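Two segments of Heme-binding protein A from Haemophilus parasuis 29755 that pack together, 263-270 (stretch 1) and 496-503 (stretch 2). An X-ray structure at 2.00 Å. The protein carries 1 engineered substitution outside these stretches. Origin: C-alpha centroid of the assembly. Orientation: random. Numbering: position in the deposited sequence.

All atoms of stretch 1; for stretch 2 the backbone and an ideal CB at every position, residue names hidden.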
ATOM      1  N   LEU A 263      14.629  -8.531  14.373  1.00 19.45           N
ATOM      2  CA  LEU A 263      13.282  -8.547  13.817  1.00 19.32           C
ATOM      3  C   LEU A 263      12.655  -7.151  13.857  1.00 19.96           C
ATOM      4  O   LEU A 263      12.294  -6.666  14.922  1.00 22.26           O
ATOM      5  CB  LEU A 263      12.387  -9.530  14.581  1.00 24.89           C
ATOM      6  CG  LEU A 263      10.951  -9.588  14.031  1.00 26.44           C
ATOM      7  CD1 LEU A 263      10.921 -10.274  12.662  1.00 22.27           C
ATOM      8  CD2 LEU A 263      10.020 -10.286  14.996  1.00 26.34           C
ATOM      9  N   LEU A 264      12.534  -6.512  12.697  1.00 19.11           N
ATOM     10  CA  LEU A 264      11.874  -5.208  12.606  1.00 21.55           C
ATOM     11  C   LEU A 264      10.367  -5.376  12.367  1.00 25.33           C
ATOM     12  O   LEU A 264       9.945  -6.258  11.611  1.00 16.64           O
ATOM     13  CB  LEU A 264      12.484  -4.374  11.478  1.00 19.84           C
ATOM     14  CG  LEU A 264      13.995  -4.139  11.501  1.00 25.23           C
ATOM     15  CD1 LEU A 264      14.446  -3.412  10.241  1.00 23.69           C
ATOM     16  CD2 LEU A 264      14.405  -3.360  12.744  1.00 24.96           C
ATOM     17  N   GLU A 265       9.559  -4.525  12.999  1.00 20.50           N
ATOM     18  CA  GLU A 265       8.107  -4.575  12.820  1.00 18.84           C
ATOM     19  C   GLU A 265       7.484  -3.192  12.851  1.00 19.69           C
ATOM     20  O   GLU A 265       8.014  -2.270  13.460  1.00 19.90           O
ATOM     21  CB  GLU A 265       7.448  -5.419  13.910  1.00 19.43           C
ATOM     22  CG  GLU A 265       7.751  -4.938  15.329  1.00 22.60           C
ATOM     23  CD  GLU A 265       7.094  -5.819  16.371  1.00 26.25           C
ATOM     24  OE1 GLU A 265       7.805  -6.615  17.014  1.00 28.07           O
ATOM     25  OE2 GLU A 265       5.863  -5.734  16.535  1.00 26.06           O
ATOM     26  N   ARG A 266       6.350  -3.068  12.176  1.00 19.39           N
ATOM     27  CA  ARG A 266       5.522  -1.870  12.264  1.00 17.80           C
ATOM     28  C   ARG A 266       4.160  -2.146  11.637  1.00 18.70           C
ATOM     29  O   ARG A 266       3.998  -3.088  10.872  1.00 23.86           O
ATOM     30  CB  ARG A 266       6.201  -0.675  11.604  1.00 19.47           C
ATOM     31  CG  ARG A 266       6.458  -0.824  10.120  1.00 16.83           C
ATOM     32  CD  ARG A 266       7.021   0.471   9.550  1.00 25.08           C
ATOM     33  NE  ARG A 266       6.009   1.520   9.566  1.00 27.04           N
ATOM     34  CZ  ARG A 266       6.258   2.815   9.422  1.00 30.48           C
ATOM     35  NH1 ARG A 266       5.255   3.673   9.441  1.00 29.41           N
ATOM     36  NH2 ARG A 266       7.498   3.252   9.254  1.00 21.85           N
ATOM     37  N   GLU A 267       3.179  -1.331  11.976  1.00 19.58           N
ATOM     38  CA  GLU A 267       1.810  -1.535  11.506  1.00 18.00           C
ATOM     39  C   GLU A 267       1.728  -1.333  10.008  1.00 17.52           C
ATOM     40  O   GLU A 267       2.398  -0.468   9.455  1.00 18.29           O
ATOM     41  CB  GLU A 267       0.861  -0.589  12.255  1.00 15.63           C
ATOM     42  CG  GLU A 267       0.920  -0.802  13.772  1.00 23.55           C
ATOM     43  CD  GLU A 267       0.035   0.157  14.533  1.00 33.13           C
ATOM     44  OE1 GLU A 267      -0.041   1.334  14.141  1.00 29.60           O
ATOM     45  OE2 GLU A 267      -0.592  -0.262  15.523  1.00 43.89           O
ATOM     46  N   GLY A 268       0.925  -2.162   9.350  1.00 15.52           N
ATOM     47  CA  GLY A 268       0.701  -2.014   7.929  1.00 18.40           C
ATOM     48  C   GLY A 268      -0.280  -0.873   7.727  1.00 15.99           C
ATOM     49  O   GLY A 268      -1.017  -0.530   8.640  1.00 16.48           O
ATOM     50  N   LEU A 269      -0.280  -0.287   6.539  1.00 15.06           N
ATOM     51  CA  LEU A 269      -1.231   0.773   6.197  1.00 14.83           C
ATOM     52  C   LEU A 269      -2.500   0.127   5.670  1.00 16.49           C
ATOM     53  O   LEU A 269      -2.818   0.218   4.486  1.00 20.39           O
ATOM     54  CB  LEU A 269      -0.625   1.707   5.150  1.00 12.29           C
ATOM     55  CG  LEU A 269       0.753   2.252   5.531  1.00 19.47           C
ATOM     56  CD1 LEU A 269       1.379   3.045   4.380  1.00 18.17           C
ATOM     57  CD2 LEU A 269       0.706   3.092   6.803  1.00 14.37           C
ATOM     58  N   ASN A 270      -3.216  -0.545   6.567  1.00 19.02           N
ATOM     59  CA  ASN A 270      -4.390  -1.328   6.202  1.00 17.91           C
ATOM     60  C   ASN A 270      -5.372  -1.333   7.365  1.00 15.95           C
ATOM     61  O   ASN A 270      -5.071  -0.802   8.431  1.00 16.36           O
ATOM     62  CB  ASN A 270      -4.008  -2.771   5.760  1.00 11.74           C
ATOM     63  CG  ASN A 270      -3.348  -3.597   6.863  1.00 14.42           C
ATOM     64  OD1 ASN A 270      -3.576  -3.384   8.038  1.00 18.32           O
ATOM     65  ND2 ASN A 270      -2.537  -4.566   6.466  1.00 16.33           N
ATOM     66  N   UNK A 496      21.493  -0.284   9.080  1.00 26.83           N
ATOM     67  CA  UNK A 496      21.028   0.899   8.377  1.00 27.36           C
ATOM     68  C   UNK A 496      19.793   0.659   7.536  1.00 25.47           C
ATOM     69  O   UNK A 496      19.378   1.527   6.754  1.00 20.72           O
ATOM     70  CB  UNK A 496      22.147   1.441   7.486  1.00 27.36           C
ATOM     71  N   UNK A 497      19.206  -0.524   7.682  1.00 19.37           N
ATOM     72  CA  UNK A 497      17.959  -0.824   6.989  1.00 16.66           C
ATOM     73  C   UNK A 497      16.837  -0.153   7.743  1.00 20.24           C
ATOM     74  O   UNK A 497      16.756  -0.273   8.956  1.00 21.38           O
ATOM     75  CB  UNK A 497      17.722  -2.331   6.874  1.00 16.66           C
ATOM     76  N   UNK A 498      15.971   0.549   7.020  1.00 17.77           N
ATOM     77  CA  UNK A 498      14.811   1.197   7.621  1.00 21.66           C
ATOM     78  C   UNK A 498      13.545   0.590   7.032  1.00 23.13           C
ATOM     79  O   UNK A 498      13.395   0.509   5.818  1.00 15.71           O
ATOM     80  CB  UNK A 498      14.846   2.710   7.396  1.00 21.66           C
ATOM     81  N   UNK A 499      12.638   0.141   7.892  1.00 21.80           N
ATOM     82  CA  UNK A 499      11.428  -0.497   7.405  1.00 19.19           C
ATOM     83  C   UNK A 499      10.590   0.557   6.705  1.00 21.26           C
ATOM     84  O   UNK A 499      10.471   1.679   7.178  1.00 18.36           O
ATOM     85  CB  UNK A 499      10.648  -1.162   8.541  1.00 19.19           C
ATOM     86  N   UNK A 500      10.018   0.183   5.568  1.00 20.82           N
ATOM     87  CA  UNK A 500       9.239   1.083   4.732  1.00 18.36           C
ATOM     88  C   UNK A 500       7.752   0.877   5.043  1.00 21.91           C
ATOM     89  O   UNK A 500       7.278  -0.249   5.055  1.00 20.97           O
ATOM     90  CB  UNK A 500       9.531   0.845   3.249  1.00 18.36           C
ATOM     91  N   UNK A 501       7.006   1.968   5.295  1.00 23.11           N
ATOM     92  CA  UNK A 501       5.583   1.851   5.659  1.00 19.37           C
ATOM     93  C   UNK A 501       4.770   1.050   4.633  1.00 19.70           C
ATOM     94  O   UNK A 501       3.800   0.373   4.976  1.00 16.24           O
ATOM     95  CB  UNK A 501       4.972   3.245   5.812  1.00 19.37           C
ATOM     96  N   UNK A 502       5.178   1.118   3.373  1.00 11.51           N
ATOM     97  CA  UNK A 502       4.461   0.418   2.299  1.00 13.61           C
ATOM     98  C   UNK A 502       4.853  -1.049   2.183  1.00 19.75           C
ATOM     99  O   UNK A 502       4.228  -1.808   1.449  1.00 21.37           O
ATOM    100  CB  UNK A 502       4.716   1.116   0.962  1.00 13.61           C
ATOM    101  N   UNK A 503       5.871  -1.442   2.939  1.00 21.46           N
ATOM    102  CA  UNK A 503       6.317  -2.829   2.997  1.00 19.89           C
ATOM    103  C   UNK A 503       7.506  -3.158   2.103  1.00 26.85           C
ATOM    104  O   UNK A 503       8.031  -4.276   2.150  1.00 25.85           O
ATOM    105  CB  UNK A 503       5.150  -3.746   2.624  1.00 19.89           C
TER

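The touching parts, CA 264 to 269 and CA 497 to 502, run 19° apart end to end, so the positions of stretch 2 can be read one by one against stretch 1.

Position 496 lies out of reach of stretch 1, and its phi/psi of 90/8 is the main evidence: positive phi favours glycine. The deposited residue is Gly496.

At position 497 CA-to-CB points toward stretch 1, and the ideal CB lies 4.8 Å from Leu264 CD1. A leucine methyl offers nothing polar, so an aliphatic or aromatic side chain would suit. The residue is Phe497; with chi1 at t, its CD2 comes 3.6 Å from Leu264 CD1, which meets the ring at its edge, near the ring plane.

Position 498 points away, with nothing of stretch 1 within 5.5 Å of its ideal CB, and many residues would fit. It is Val498.

Position 499 faces the strand squarely: its ideal CB is 4.1 Å from Arg266 CD and 4.7 Å from Leu264 CB. The neighbourhood mixes aliphatic carbons with backbone polar groups, so a medium or long side chain, apolar or amide-tipped, is plausible. Gln499 reaches in toward the strand backbone, its OE1 3.0 Å from Glu265 C and 3.4 Å from Arg266 CG. No hydrogen bond crosses directly: OE1 is 3.1 Å from Glu265 N, but the angle is poor. The carbonyl of residue 499 is linked through water 1 to the Arg266 side chain: the water donates to Gln499 O (2.5 Å) and accepts from Arg266 NH2 (3.0 Å).

Position 500 points away and leaves the choice wide on the stretch 1 side. The residue is Asn500, whose OD1 accepts from the backbone N of residue 502 at 2.7 Å, while its O accepts from the N of residue 503 at 2.8 Å, closing a type I turn.

Position 501 points sideways, its ideal CB 3.7 Å from Arg266 NH1 and 3.9 Å from Leu269 CD1. Phi/psi of -55/-31 permits proline, though a compact aliphatic would also suit. Pro501 lays CG over one face of the guanidinium, 3.7 Å from Arg266 NH2, and places CB 4.0 Å from Leu269 CD1. Its O receives two waters: water 2 also donates to Glu267 O, and water 3 accepts from Leu269 N.

At position 502 CA-to-CB points away, yet Leu269 CD1 is 5.2 Å from the ideal CB, so a long apolar side chain could return. Phe502 does so, CE1 reaching 3.6 Å from Leu269 CD1 at an oblique approach.

Position 503, at 98/-5, would jam a CB against the preceding carbonyl O, which calls for glycine: Gly503.

Stretch 2 (496-503) GFVQNPFG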
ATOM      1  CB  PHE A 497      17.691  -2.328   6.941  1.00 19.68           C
ATOM      2  CG  PHE A 497      16.431  -2.697   6.188  1.00 19.93           C
ATOM      3  CD1 PHE A 497      16.482  -3.002   4.840  1.00 20.12           C
ATOM      4  CD2 PHE A 497      15.196  -2.715   6.830  1.00 18.79           C
ATOM      5  CE1 PHE A 497      15.334  -3.333   4.138  1.00 18.68           C
ATOM      6  CE2 PHE A 497      14.044  -3.058   6.134  1.00 20.61           C
ATOM      7  CZ  PHE A 497      14.115  -3.361   4.776  1.00 14.39           C
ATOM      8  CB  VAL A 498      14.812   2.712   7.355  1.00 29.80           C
ATOM      9  CG1 VAL A 498      13.569   3.366   7.955  1.00 28.27           C
ATOM     10  CG2 VAL A 498      16.081   3.352   7.901  1.00 30.63           C
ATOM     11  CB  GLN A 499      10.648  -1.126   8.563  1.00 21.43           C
ATOM     12  CG  GLN A 499      10.118  -2.500   8.272  1.00 23.74           C
ATOM     13  CD  GLN A 499       9.266  -3.039   9.395  1.00 22.01           C
ATOM     14  OE1 GLN A 499       9.376  -2.607  10.536  1.00 18.01           O
ATOM     15  NE2 GLN A 499       8.399  -3.982   9.072  1.00 12.62           N
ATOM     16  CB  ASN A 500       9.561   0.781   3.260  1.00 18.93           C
ATOM     17  CG  ASN A 500       8.709   1.572   2.277  1.00 26.62           C
ATOM     18  OD1 ASN A 500       7.568   1.930   2.563  1.00 31.53           O
ATOM     19  ND2 ASN A 500       9.264   1.831   1.101  1.00 17.88           N
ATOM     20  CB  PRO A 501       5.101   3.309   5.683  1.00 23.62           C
ATOM     21  CG  PRO A 501       6.323   4.131   5.853  1.00 32.28           C
ATOM     22  CD  PRO A 501       7.421   3.372   5.141  1.00 30.45           C
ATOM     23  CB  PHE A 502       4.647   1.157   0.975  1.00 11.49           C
ATOM     24  CG  PHE A 502       4.198   2.585   1.041  1.00 13.81           C
ATOM     25  CD1 PHE A 502       2.850   2.893   1.011  1.00 17.60           C
ATOM     26  CD2 PHE A 502       5.114   3.613   1.172  1.00 19.73           C
ATOM     27  CE1 PHE A 502       2.410   4.215   1.088  1.00 19.67           C
ATOM     28  CE2 PHE A 502       4.697   4.941   1.244  1.00 24.77           C
ATOM     29  CZ  PHE A 502       3.334   5.246   1.218  1.00 20.20           C
TER
HETATM   30  O   HOH W   1      10.401   2.454   9.599  1.00 20.02           O
HETATM   31  O   HOH W   2       3.902  -1.095   7.259  1.00 34.89           O
HETATM   32  O   HOH W   3       1.635  -1.068   4.590  1.00 20.09           O
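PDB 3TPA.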